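Local coordinates for proteasome assembly chaperone family protein (Thermoplasma acidophilum, PDB 3GAA), which is of unknown function in the cell but belongs to the PAC2 family and is probably related to proteasome assembly chaperones, at the interface of chains A and B and the interface of chains A and C. Residues are numbered along the deposited sequence; one frame, centred on the assembly and turned at random. Chains: chain A/B/C, uncharacterized protein Ta1441.

Contacts 1 and 2 are two copies of one theme, with the chains exchanged: the N-terminal segment around residues 17 to 22 of each subunit lies against residues 115 and 178 of the other. The interface is two-fold symmetric, and the two patches, whose C-alpha centres are about 17 Å apart, look like a reciprocal clasp, though the coordinates cannot tell whether the dimer is biological. Measured likewise between C-alpha centres, contact 3 lies about 17 Å from contact 1 and about 30 Å from contact 2. It uses residues 9 and 10 of chain A's N-terminal arm, so one arm touches two neighbours in the deposited ten-copy assembly.

Contact 1: the interface of chains A and B. Residues chain A 19, 22; chain B 114-115, 118-119, 178-180.
A:Arg22 and B:Asp115 carry the charged core of this contact, an example of an arginine reading both a side chain and a backbone. The guanidinium grips the aspartate side-on: NE and NH2 of A:Arg22 both donate hydrogen bonds to carboxylate oxygen OD1 of B:Asp115, at 3.0 and 2.7 Å. Both nitrogens come from one face of the carboxylate, whose plane is turned 41° from the guanidinium. CG of B:Asp115 stands anti to the backbone N (chi1 -155°), which carries OD1 toward the arginine. The other oxygen, OD2 of B:Asp115, accepts a longer bond on its anti side from NH1 of B:Arg178 at 3.3 Å, which may help hold the carboxylate in place.

The backbone is read by NH1 of A:Arg22, which hydrogen-bonds the carbonyl O of B:Ala119, nearly in line with the C=O. A bend at chi3 (-57°) swings the guanidinium round to face both acceptors.

Apolar packing completes the patch. CD1 of B:Ile180 sits over one guanidinium face, toward its rim, 3.7 Å from CZ of A:Arg22, while A:Leu19 lays CD1 against CB of B:Arg178 at 3.6 Å. Were A:Arg22 an alanine, OD1 of B:Asp115 would probably lose both these donors and the B:Ala119 carbonyl its NH1 partner, while B:Ile180 would lose the face it rests on.

In the fold, A:Arg22 belongs to 3-10 helix 20-23, whereas B:Asp115 lies near the end of helix 103-116 and B:Ala119 in the loop after it.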
# COMPACT_ATOMS: atom_id res chain seq x y z
N LEU A 19 10.12 20.44 5.32
CA LEU A 19 11.11 21.29 6.07
C LEU A 19 10.62 22.73 6.06
O LEU A 19 11.40 23.68 6.16
CB LEU A 19 12.53 21.13 5.40
CG LEU A 19 13.77 22.09 5.23
CD1 LEU A 19 15.04 21.23 4.94
CD2 LEU A 19 13.62 23.24 4.16
N ARG A 22 10.79 25.96 8.36
CA ARG A 22 12.16 26.53 8.32
C ARG A 22 12.20 27.90 7.65
O ARG A 22 12.84 28.80 8.16
CB ARG A 22 13.10 25.54 7.61
CG ARG A 22 14.61 25.83 7.71
CD ARG A 22 15.46 24.52 7.43
NE ARG A 22 15.07 23.47 8.39
CZ ARG A 22 15.32 23.52 9.70
NH1 ARG A 22 16.01 24.53 10.23
NH2 ARG A 22 14.89 22.54 10.49
N ILE B 114 15.41 16.45 13.89
CA ILE B 114 16.02 17.70 14.19
C ILE B 114 15.46 18.75 13.26
O ILE B 114 15.33 19.91 13.63
CB ILE B 114 17.55 17.58 14.06
CG1 ILE B 114 18.11 16.99 15.36
CG2 ILE B 114 18.22 18.91 13.74
CD1 ILE B 114 19.66 16.61 15.32
N ASP B 115 15.11 18.30 12.06
CA ASP B 115 14.52 19.17 11.03
C ASP B 115 13.12 19.56 11.44
O ASP B 115 12.79 20.72 11.38
CB ASP B 115 14.49 18.46 9.67
CG ASP B 115 14.47 19.43 8.48
OD1 ASP B 115 14.26 20.64 8.72
OD2 ASP B 115 14.65 18.99 7.31
N GLY B 118 12.79 22.30 14.00
CA GLY B 118 13.13 23.65 13.57
C GLY B 118 14.52 24.15 14.01
O GLY B 118 14.74 25.35 14.29
N ALA B 119 15.46 23.24 14.12
CA ALA B 119 16.81 23.57 14.56
C ALA B 119 17.40 24.63 13.66
O ALA B 119 17.14 24.64 12.49
CB ALA B 119 17.68 22.32 14.52
N ARG B 178 19.63 19.33 3.12
CA ARG B 178 18.42 19.95 3.62
C ARG B 178 18.51 21.47 3.77
O ARG B 178 17.59 22.07 4.31
CB ARG B 178 18.08 19.39 4.99
CG ARG B 178 18.05 17.92 5.03
CD ARG B 178 17.64 17.39 6.37
NE ARG B 178 17.45 15.94 6.25
CZ ARG B 178 16.44 15.25 6.75
NH1 ARG B 178 15.50 15.84 7.47
NH2 ARG B 178 16.37 13.95 6.54
N LYS B 179 19.59 22.11 3.33
CA LYS B 179 19.81 23.55 3.59
C LYS B 179 19.63 23.98 5.08
O LYS B 179 18.89 24.86 5.40
CB LYS B 179 18.92 24.38 2.63
CG LYS B 179 19.44 24.51 1.19
CD LYS B 179 20.27 25.85 0.92
CE LYS B 179 21.78 25.84 1.42
NZ LYS B 179 22.65 27.11 1.15
N ILE B 180 20.31 23.31 5.98
CA ILE B 180 20.37 23.71 7.38
C ILE B 180 21.83 23.85 7.72
O ILE B 180 22.64 23.06 7.26
CB ILE B 180 19.86 22.58 8.30
CG1 ILE B 180 18.44 22.19 7.92
CG2 ILE B 180 19.99 22.95 9.76
CD1 ILE B 180 17.91 21.04 8.75

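Contact 2: the interface of chains A and B. Residues chain A 115-116, 174, 178; chain B 13, 17, 19, 22.
B:Met17 and A:Arg178 meet in the apolar part of this patch, where a thioether lies against an arginine. The methionine chain bends at chi2 (100°), carrying methyl CE over the centre of one guanidinium face, 3.4 Å from CZ of A:Arg178. The two side chains cross at about a right angle, and SD of B:Met17 lies 3.7 Å from CG of A:Arg178. Nearby, CD1 of B:Leu19 packs on the A:Asp115 carboxylate, 3.7 Å from CG.

The same guanidinium is fixed by salt bridges within its own chain. NH1 of A:Arg178 donates to the anti lone pair of OD2 of A:Asp115 at 3.0 Å, the oxygen lying close to the guanidinium plane. NE of A:Arg178 reaches OE1 of A:Glu174 at 2.8 Å. Acids at two edges thus fix how the plane is turned beneath the methionine and would probably balance its charge.

Across the interface, NH2 of B:Arg22 bonds OD1 of A:Asp115 at 2.8 Å, the oxygen tilted 32° from the guanidinium plane. The A:Asp115 carboxylate therefore bridges arginines of both chains. A weak bond links NE2 of A:Gln116 to the carbonyl O of B:Met17.

In the fold, the ends of helices 103-117 and 166-178 of chain A receive short helix 13-17 of chain B and the turn that follows.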
# COMPACT_ATOMS: atom_id res chain seq x y z
N ASP A 115 -0.36 24.27 9.89
CA ASP A 115 0.27 23.69 11.09
C ASP A 115 1.75 23.47 10.78
O ASP A 115 2.61 23.76 11.59
CB ASP A 115 -0.43 22.37 11.51
CG ASP A 115 -0.27 22.04 13.02
OD1 ASP A 115 0.65 22.65 13.63
OD2 ASP A 115 -1.07 21.16 13.57
N GLN A 116 2.05 23.01 9.56
CA GLN A 116 3.45 22.65 9.20
C GLN A 116 4.33 23.84 8.88
O GLN A 116 5.51 23.75 9.05
CB GLN A 116 3.48 21.66 8.02
CG GLN A 116 4.10 20.29 8.37
CD GLN A 116 3.22 19.43 9.30
OE1 GLN A 116 3.16 18.20 9.18
NE2 GLN A 116 2.55 20.08 10.24
N GLU A 174 -10.33 22.57 13.87
CA GLU A 174 -8.99 22.15 13.64
C GLU A 174 -8.02 22.80 14.60
O GLU A 174 -7.13 22.16 15.09
CB GLU A 174 -8.62 22.51 12.25
CG GLU A 174 -9.24 21.61 11.24
CD GLU A 174 -8.63 20.20 11.14
OE1 GLU A 174 -7.53 19.86 11.69
OE2 GLU A 174 -9.30 19.43 10.41
N ARG A 178 -5.62 20.94 17.28
CA ARG A 178 -4.20 21.04 17.07
C ARG A 178 -3.48 21.84 18.13
O ARG A 178 -2.27 21.90 18.11
CB ARG A 178 -3.95 21.67 15.72
CG ARG A 178 -4.34 20.76 14.59
CD ARG A 178 -4.35 21.51 13.31
NE ARG A 178 -4.90 20.76 12.19
CZ ARG A 178 -4.19 19.94 11.44
NH1 ARG A 178 -2.91 19.77 11.71
NH2 ARG A 178 -4.73 19.31 10.42
N GLU B 13 -0.58 15.99 20.47
CA GLU B 13 -0.61 16.78 19.21
C GLU B 13 0.72 16.88 18.41
O GLU B 13 0.71 16.73 17.19
CB GLU B 13 -1.11 18.19 19.49
CG GLU B 13 -1.13 18.58 20.99
CD GLU B 13 -2.48 18.34 21.60
OE1 GLU B 13 -2.66 18.52 22.82
OE2 GLU B 13 -3.42 18.03 20.83
N MET B 17 0.10 15.23 14.73
CA MET B 17 0.04 16.25 13.70
C MET B 17 1.40 16.61 13.04
O MET B 17 1.39 17.35 12.05
CB MET B 17 -0.69 17.48 14.27
CG MET B 17 -2.04 17.69 13.67
SD MET B 17 -3.58 17.16 14.50
CE MET B 17 -4.60 16.97 13.04
N LEU B 19 4.13 18.46 14.47
CA LEU B 19 3.89 19.85 14.83
C LEU B 19 4.92 20.08 15.91
O LEU B 19 4.61 20.57 16.98
CB LEU B 19 2.43 19.97 15.37
CG LEU B 19 1.78 20.67 16.64
CD1 LEU B 19 0.15 20.78 16.46
CD2 LEU B 19 2.19 20.16 18.12
N ARG B 22 6.79 23.99 17.05
CA ARG B 22 5.94 24.82 17.90
C ARG B 22 6.48 24.90 19.34
O ARG B 22 6.34 25.93 19.99
CB ARG B 22 4.51 24.23 17.88
CG ARG B 22 3.36 25.24 18.08
CD ARG B 22 2.02 24.56 17.66
NE ARG B 22 1.99 24.34 16.22
CZ ARG B 22 1.88 25.34 15.36
NH1 ARG B 22 1.76 26.57 15.82
NH2 ARG B 22 1.89 25.12 14.06

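Contact 3: the interface of chains A and C. Residues chain A 9-10; chain C 55-58.
The carbonyl O of C:Val56 accepts a hydrogen bond from the backbone N of A:Lys10 at 3.0 Å, a main-chain link between the two subunits. It accompanies an antiparallel beta bridge that pairs A:Lys9 with C:Ala57, a small instance of strand joining, in which main chains supply the polar link and side chains fill in around it.

The side chain of A:Lys10 provides much of the filling through its methylenes. CG leaves anti to the carbonyl carbon (chi1 -52°), and bends at chi2, chi3 and chi4 fold the chain over strand 54-59, although CG of A:Lys10 is modelled too close to the C:Val56 carbonyl and its exact position is doubtful. The packing rests rather on CD of A:Lys10, which lies 3.8 Å from CD2 of the C:His58 imidazole, met obliquely, and 3.9 Å from CG of C:Gln55, crossed at about a right angle. The side-chain amine nitrogen NZ of A:Lys10 comes 3.8 Å from the carbonyl O of C:Gln55, too far for a firm bond. It stands 5.8 Å from NE2 of C:His58, not in contact, and a charge on the imidazole might disfavour the lysine's own.

On the other flank, A:Lys9 runs alongside C:Val56 and points the same way, and CE of A:Lys9 comes 3.3 Å from the backbone O of C:Val56.

By docking the short strand 7-9 beside strand 54-59, the site appears to fasten the N-terminal arm to a neighbouring subunit in the deposited assembly; whether this pairing persists in solution cannot be judged from a crystal.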
# COMPACT_ATOMS: atom_id res chain seq x y z
N LYS A 9 16.23 18.22 -5.84
CA LYS A 9 16.48 19.48 -6.50
C LYS A 9 16.59 20.59 -5.52
O LYS A 9 15.97 20.56 -4.48
CB LYS A 9 15.32 19.81 -7.43
CG LYS A 9 15.16 18.88 -8.58
CD LYS A 9 15.58 19.58 -9.84
CE LYS A 9 16.01 21.00 -9.55
NZ LYS A 9 15.95 21.85 -10.76
N LYS A 10 17.36 21.59 -5.85
CA LYS A 10 17.74 22.58 -4.88
C LYS A 10 16.68 23.60 -4.52
O LYS A 10 16.75 24.21 -3.47
CB LYS A 10 19.02 23.26 -5.35
CG LYS A 10 20.09 22.25 -5.69
CD LYS A 10 20.91 21.96 -4.50
CE LYS A 10 21.11 23.24 -3.77
NZ LYS A 10 20.91 24.37 -4.68
N GLN C 55 25.09 25.13 -8.78
CA GLN C 55 24.49 23.89 -8.36
C GLN C 55 22.98 23.92 -8.43
O GLN C 55 22.38 24.91 -8.15
CB GLN C 55 24.95 23.65 -6.94
CG GLN C 55 24.31 22.52 -6.28
CD GLN C 55 25.12 22.04 -5.13
OE1 GLN C 55 26.13 22.66 -4.74
NE2 GLN C 55 24.68 20.92 -4.56
N VAL C 56 22.37 22.79 -8.75
CA VAL C 56 20.97 22.69 -9.13
C VAL C 56 20.33 21.47 -8.48
O VAL C 56 19.10 21.40 -8.34
CB VAL C 56 20.93 22.58 -10.66
CG1 VAL C 56 20.02 21.44 -11.18
CG2 VAL C 56 20.68 23.95 -11.25
N ALA C 57 21.16 20.50 -8.10
CA ALA C 57 20.67 19.25 -7.56
C ALA C 57 21.76 18.48 -6.87
O ALA C 57 22.94 18.69 -7.11
CB ALA C 57 20.11 18.41 -8.64
N HIS C 58 21.33 17.61 -5.97
CA HIS C 58 22.16 16.61 -5.35
C HIS C 58 21.55 15.30 -5.63
O HIS C 58 20.35 15.21 -5.78
CB HIS C 58 22.07 16.68 -3.85
CG HIS C 58 22.74 17.85 -3.26
ND1 HIS C 58 24.10 17.94 -3.20
CD2 HIS C 58 22.24 18.94 -2.64
CE1 HIS C 58 24.42 19.07 -2.59
NE2 HIS C 58 23.30 19.70 -2.25